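Local coordinates for coenzyme f420-dependent n5,n10-methylenetetrahydromethanopterin reductase (Methanopyrus kandleri, PDB 1EZW), which catalyses the reversible, coenzyme F420-dependent reduction of methylenetetrahydromethanopterin to methyltetrahydromethanopterin, a step of methanogenesis from carbon dioxide, at the interface of chains A and B. Residues are numbered along the deposited sequence; one frame, centred on the assembly and turned at random. Chains: chain A/B, Coenzyme f420-dependent n5,n10-methylenetetrahydromethanopterin reductase.

Contact 1: the interface of chains A and B. Residues chain A 38, 40-44, 47-48; chain B 46, 75, 78-79, 82, 141, 163.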
loop_
_atom_site.group_PDB
_atom_site.type_symbol
_atom_site.label_atom_id
_atom_site.label_comp_id
_atom_site.label_asym_id
_atom_site.label_seq_id
_atom_site.Cartn_x
_atom_site.Cartn_y
_atom_site.Cartn_z
ATOM N N ASP A 38 17.313 12.278 -6.456
ATOM C CA ASP A 38 16.459 13.421 -6.145
ATOM C C ASP A 38 16.650 14.552 -7.134
ATOM O O ASP A 38 17.537 15.399 -6.935
ATOM C CB ASP A 38 16.760 13.896 -4.690
ATOM C CG ASP A 38 16.099 15.225 -4.349
ATOM O OD1 ASP A 38 14.981 15.432 -4.847
ATOM O OD2 ASP A 38 16.697 16.027 -3.594
ATOM N N TYR A 40 14.293 17.428 -9.482
ATOM C CA TYR A 40 12.950 17.987 -9.632
ATOM C C TYR A 40 12.248 17.524 -10.906
ATOM O O TYR A 40 11.009 17.483 -10.961
ATOM C CB TYR A 40 13.017 19.540 -9.627
ATOM C CG TYR A 40 13.402 20.064 -10.992
ATOM C CD1 TYR A 40 12.420 20.269 -11.973
ATOM C CD2 TYR A 40 14.759 20.093 -11.387
ATOM C CE1 TYR A 40 12.752 20.453 -13.315
ATOM C CE2 TYR A 40 15.105 20.282 -12.745
ATOM C CZ TYR A 40 14.110 20.442 -13.691
ATOM O OH TYR A 40 14.436 20.482 -15.036
ATOM N N ASN A 41 13.019 17.171 -11.943
ATOM C CA ASN A 41 12.370 16.811 -13.195
ATOM C C ASN A 41 11.729 15.438 -13.200
ATOM O O ASN A 41 10.949 15.115 -14.078
ATOM C CB ASN A 41 13.356 16.915 -14.382
ATOM C CG ASN A 41 14.642 16.158 -14.146
ATOM O OD1 ASN A 41 15.327 16.377 -13.165
ATOM N ND2 ASN A 41 14.988 15.287 -15.070
ATOM N N ASN A 42 12.053 14.637 -12.199
ATOM C CA ASN A 42 11.517 13.275 -12.132
ATOM C C ASN A 42 10.501 13.195 -11.017
ATOM O O ASN A 42 10.197 14.216 -10.395
ATOM C CB ASN A 42 12.667 12.312 -11.870
ATOM C CG ASN A 42 13.615 12.250 -13.065
ATOM O OD1 ASN A 42 13.158 12.210 -14.194
ATOM N ND2 ASN A 42 14.907 12.225 -12.816
ATOM N N TYR A 43 9.961 11.996 -10.774
ATOM C CA TYR A 43 8.996 11.869 -9.676
ATOM C C TYR A 43 9.779 12.097 -8.364
ATOM O O TYR A 43 10.984 11.853 -8.263
ATOM C CB TYR A 43 8.307 10.505 -9.724
ATOM C CG TYR A 43 7.358 10.376 -10.878
ATOM C CD1 TYR A 43 7.707 9.643 -12.019
ATOM C CD2 TYR A 43 6.094 11.006 -10.825
ATOM C CE1 TYR A 43 6.807 9.529 -13.108
ATOM C CE2 TYR A 43 5.198 10.904 -11.875
ATOM C CZ TYR A 43 5.562 10.166 -13.014
ATOM O OH TYR A 43 4.661 10.077 -14.046
ATOM N N SER A 44 9.093 12.595 -7.353
ATOM C CA SER A 44 9.770 12.970 -6.124
ATOM C C SER A 44 10.194 11.772 -5.335
ATOM O O SER A 44 9.497 10.766 -5.289
ATOM C CB SER A 44 8.877 13.879 -5.288
ATOM O OG SER A 44 7.766 13.172 -4.767
ATOM N N GLY A 47 7.698 10.563 -2.671
ATOM C CA GLY A 47 6.543 9.802 -3.157
ATOM C C GLY A 47 6.933 8.395 -3.587
ATOM O O GLY A 47 6.286 7.413 -3.195
ATOM N N VAL A 48 7.996 8.299 -4.396
ATOM C CA VAL A 48 8.461 7.022 -4.898
ATOM C C VAL A 48 8.961 6.128 -3.747
ATOM O O VAL A 48 8.650 4.935 -3.714
ATOM C CB VAL A 48 9.587 7.245 -5.943
ATOM C CG1 VAL A 48 10.192 5.892 -6.389
ATOM C CG2 VAL A 48 9.007 7.986 -7.142
ATOM N N MET B 46 4.216 14.765 1.994
ATOM C CA MET B 46 4.389 13.830 0.895
ATOM C C MET B 46 4.351 12.391 1.404
ATOM O O MET B 46 3.733 11.531 0.772
ATOM C CB MET B 46 5.717 14.072 0.147
ATOM C CG MET B 46 5.585 14.973 -1.060
ATOM S SD MET B 46 4.263 14.450 -2.182
ATOM C CE MET B 46 4.840 12.997 -3.145
ATOM N N ILE B 75 10.414 21.672 -6.905
ATOM C CA ILE B 75 10.295 20.486 -6.036
ATOM C C ILE B 75 8.807 20.339 -5.610
ATOM O O ILE B 75 8.249 19.227 -5.604
ATOM C CB ILE B 75 11.207 20.609 -4.830
ATOM C CG1 ILE B 75 12.670 20.476 -5.299
ATOM C CG2 ILE B 75 10.862 19.543 -3.776
ATOM C CD1 ILE B 75 12.976 19.115 -5.950
ATOM N N SER B 78 6.998 18.856 -8.593
ATOM C CA SER B 78 7.270 17.429 -8.666
ATOM C C SER B 78 6.433 16.655 -7.625
ATOM O O SER B 78 5.827 15.611 -7.977
ATOM C CB SER B 78 8.772 17.169 -8.415
ATOM O OG SER B 78 9.041 15.755 -8.402
ATOM N N ASN B 79 6.409 17.131 -6.367
ATOM C CA ASN B 79 5.604 16.468 -5.310
ATOM C C ASN B 79 4.151 16.337 -5.756
ATOM O O ASN B 79 3.570 15.254 -5.686
ATOM C CB ASN B 79 5.596 17.248 -4.003
ATOM C CG ASN B 79 6.902 17.205 -3.311
ATOM O OD1 ASN B 79 7.730 16.384 -3.648
ATOM N ND2 ASN B 79 7.099 18.067 -2.304
ATOM N N THR B 82 3.618 13.879 -8.525
ATOM C CA THR B 82 3.861 12.496 -8.047
ATOM C C THR B 82 2.641 12.004 -7.272
ATOM O O THR B 82 2.174 10.899 -7.508
ATOM C CB THR B 82 5.141 12.454 -7.194
ATOM O OG1 THR B 82 6.234 12.932 -7.998
ATOM C CG2 THR B 82 5.482 10.990 -6.737
ATOM N N TYR B 141 5.037 23.184 -15.109
ATOM C CA TYR B 141 5.553 21.829 -14.851
ATOM C C TYR B 141 4.472 20.784 -15.179
ATOM O O TYR B 141 4.727 19.784 -15.847
ATOM C CB TYR B 141 5.967 21.748 -13.371
ATOM C CG TYR B 141 6.641 20.448 -12.969
ATOM C CD1 TYR B 141 8.019 20.371 -12.829
ATOM C CD2 TYR B 141 5.884 19.297 -12.742
ATOM C CE1 TYR B 141 8.656 19.157 -12.457
ATOM C CE2 TYR B 141 6.503 18.085 -12.370
ATOM C CZ TYR B 141 7.880 18.023 -12.227
ATOM O OH TYR B 141 8.508 16.848 -11.792
ATOM N N ALA B 163 8.517 13.813 -15.297
ATOM C CA ALA B 163 7.362 13.315 -14.527
ATOM C C ALA B 163 6.052 13.817 -15.095
ATOM O O ALA B 163 5.936 14.998 -15.483
ATOM C CB ALA B 163 7.480 13.750 -13.064
#
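In this TIM-barrel enzyme of the luciferase-like family, the loop after strand 33-36 of chain A runs along helix 73-86 of chain B. The A:Tyr43 ring (chi1 -71°, CG beside the backbone N) lies flat under B:Ala163, whose CB sits over the ring centre, 3.8 Å from the centroid. B:Thr82 meets the same ring from a different direction: OG1 lies in plane at the edge, 3.4 Å from CD2. A leucine here, having no flat ring, would probably weaken the contact with the B:Ala163 methyl and hold the loop less firmly. The small alanine suits this CH-pi contact, while its N donates to A:Asn41 O, nearly straight at 169°. B:Thr82 OG1 works both ways: it accepts the N-H of A:Ser44, whose N is 3.0 Å from OG1, and donates to B:Ser78 O of its own helix, from above that carbonyl's plane, which fixes the hydroxyl's rotation. A:Ser44 OG meets the B:Met46 CE methyl at 3.4 Å. B:Ser78 OG, anti to its backbone N, donates in the carbonyl plane to A:Asn42 O at 2.8 Å, a short hydroxyl suited to a loop carbonyl. At the far end B:Tyr141 (chi1 -175°) crosses A:Tyr40 obliquely, presenting its ring edge to CD1 of the other ring, and its phenol OH reaches A:Tyr40 O at 2.7 Å, nearly along the C=O axis. A:Tyr40 CB rests against the B:Ile75 CD1 methyl, 3.7 Å away.

Contact 2: the interface of chains A and B. Residues chain A 16, 47, 50-51, 54, 86; chain B 47, 50-51, 54, 86.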
loop_
_atom_site.group_PDB
_atom_site.type_symbol
_atom_site.label_atom_id
_atom_site.label_comp_id
_atom_site.label_asym_id
_atom_site.label_seq_id
_atom_site.Cartn_x
_atom_site.Cartn_y
_atom_site.Cartn_z
ATOM N N PRO A 16 6.077 5.290 -11.146
ATOM C CA PRO A 16 6.390 4.968 -9.752
ATOM C C PRO A 16 6.171 3.521 -9.336
ATOM O O PRO A 16 6.936 2.966 -8.531
ATOM C CB PRO A 16 5.528 5.948 -8.958
ATOM C CG PRO A 16 5.615 7.199 -9.821
ATOM C CD PRO A 16 5.379 6.601 -11.247
ATOM N N GLY A 47 7.698 10.563 -2.671
ATOM C CA GLY A 47 6.543 9.802 -3.157
ATOM C C GLY A 47 6.933 8.395 -3.587
ATOM O O GLY A 47 6.286 7.413 -3.195
ATOM N N THR A 50 8.113 6.245 -0.542
ATOM C CA THR A 50 7.019 5.862 0.333
ATOM C C THR A 50 6.251 4.716 -0.339
ATOM O O THR A 50 5.899 3.728 0.303
ATOM C CB THR A 50 6.089 7.060 0.621
ATOM O OG1 THR A 50 6.833 8.054 1.337
ATOM C CG2 THR A 50 4.941 6.605 1.546
ATOM N N LEU A 51 6.039 4.823 -1.644
ATOM C CA LEU A 51 5.346 3.736 -2.354
ATOM C C LEU A 51 6.238 2.471 -2.286
ATOM O O LEU A 51 5.766 1.371 -2.025
ATOM C CB LEU A 51 5.143 4.119 -3.807
ATOM C CG LEU A 51 4.423 3.098 -4.692
ATOM C CD1 LEU A 51 2.982 2.842 -4.160
ATOM C CD2 LEU A 51 4.409 3.646 -6.098
ATOM N N VAL A 54 5.966 0.685 1.045
ATOM C CA VAL A 54 4.718 -0.062 1.196
ATOM C C VAL A 54 4.782 -1.464 0.540
ATOM O O VAL A 54 4.182 -2.437 1.048
ATOM C CB VAL A 54 3.596 0.833 0.564
ATOM C CG1 VAL A 54 2.365 0.070 0.204
ATOM C CG2 VAL A 54 3.281 1.948 1.579
ATOM N N ILE A 86 7.346 4.980 8.303
ATOM C CA ILE A 86 6.506 4.186 7.420
ATOM C C ILE A 86 7.131 2.854 6.992
ATOM O O ILE A 86 6.431 1.851 6.880
ATOM C CB ILE A 86 6.126 5.021 6.175
ATOM C CG1 ILE A 86 5.207 6.172 6.646
ATOM C CG2 ILE A 86 5.324 4.154 5.184
ATOM C CD1 ILE A 86 4.879 7.197 5.558
ATOM N N GLY B 47 4.974 12.116 2.536
ATOM C CA GLY B 47 4.933 10.739 3.034
ATOM C C GLY B 47 3.533 10.337 3.475
ATOM O O GLY B 47 3.034 9.268 3.095
ATOM N N THR B 50 1.068 10.187 0.444
ATOM C CA THR B 50 1.310 9.047 -0.422
ATOM C C THR B 50 0.741 7.799 0.264
ATOM O O THR B 50 0.080 6.975 -0.367
ATOM C CB THR B 50 2.817 8.880 -0.717
ATOM O OG1 THR B 50 3.270 10.028 -1.446
ATOM C CG2 THR B 50 3.026 7.656 -1.632
ATOM N N LEU B 51 0.950 7.686 1.569
ATOM C CA LEU B 51 0.391 6.532 2.292
ATOM C C LEU B 51 -1.154 6.628 2.231
ATOM O O LEU B 51 -1.845 5.648 1.983
ATOM C CB LEU B 51 0.831 6.573 3.743
ATOM C CG LEU B 51 0.344 5.433 4.641
ATOM C CD1 LEU B 51 0.878 4.067 4.119
ATOM C CD2 LEU B 51 0.824 5.721 6.042
ATOM N N VAL B 54 -2.550 5.430 -1.082
ATOM C CA VAL B 54 -2.532 3.975 -1.220
ATOM C C VAL B 54 -3.756 3.299 -0.551
ATOM O O VAL B 54 -4.273 2.275 -1.047
ATOM C CB VAL B 54 -1.179 3.494 -0.590
ATOM C CG1 VAL B 54 -1.181 2.049 -0.217
ATOM C CG2 VAL B 54 -0.069 3.801 -1.614
ATOM N N ILE B 86 0.347 8.790 -8.385
ATOM C CA ILE B 86 0.116 7.667 -7.491
ATOM C C ILE B 86 -1.343 7.505 -7.054
ATOM O O ILE B 86 -1.830 6.384 -6.929
ATOM C CB ILE B 86 1.033 7.792 -6.252
ATOM C CG1 ILE B 86 2.493 7.609 -6.728
ATOM C CG2 ILE B 86 0.720 6.664 -5.249
ATOM C CD1 ILE B 86 3.543 7.876 -5.648
#
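A:Gly47 O, a main-chain carbonyl oxygen of helix 45-54, is well held, like its twin in chain B: its own helix supplies A:Leu51 N, one turn on at 3.0 Å, and chain B adds two methyls. Chain B offers this oxygen no polar partner, so its contribution is van der Waals packing. The methyls are B:Thr50 CG2, 3.6 Å from A:Gly47 O, and B:Ile86 CD1, 3.7 Å from the same oxygen. Glycine suits this position because, without a side chain, it lets the partner's carbons settle directly against the backbone. The two-fold axis passes between the paired helices 45-54, so each contact recurs with the chains exchanged. A:Thr50 and B:Thr50 cross obliquely near the axis, CB of A:Thr50 3.8 Å from CG2 of B:Thr50. In both, OG1 sits beside its own backbone N (chi1 -64°), which puts CG2 anti to that N and towards the other helix. A beta-branched threonine is apt here, its methyl doing the packing and its compact shape permitting close approach. One turn further on, A:Val54 and B:Val54 reach tip to tip through their CG1 methyls, 4.1 Å apart. Each valine's CG2 also meets a leucine: A:Leu51, with CG anti to the backbone N (chi1 -180°), sends CD1 obliquely across B:Val54. Flexible leucine reaches out to a shorter, rigid valine. Helix 73-86 adds the B:Ile86 side chain, extended at chi2 (173°), so that its tip reaches A:Gly47; farther back along the same chain, B:Ile86 CG1 lies 4.1 Å from A:Pro16 CB.

Contact 1 and contact 2 are neighbouring patches of one two-fold interface, their C-alpha centres about 12 Å apart. A:Gly47 belongs to both, and helices 45-54 and 73-86 serve each: contact 1 uses the loop leading into helix 45-54 against the partner's helix 73-86, whereas contact 2 pairs the helices 45-54 across the axis. Polar, directional bonding in the first thus gives way to apolar packing in the second, which could combine precise registration with an apolar core. The protein is a tetramer of two loosely associated dimers; this two-fold pairing may be the interface within a dimer, though the patches alone do not show it.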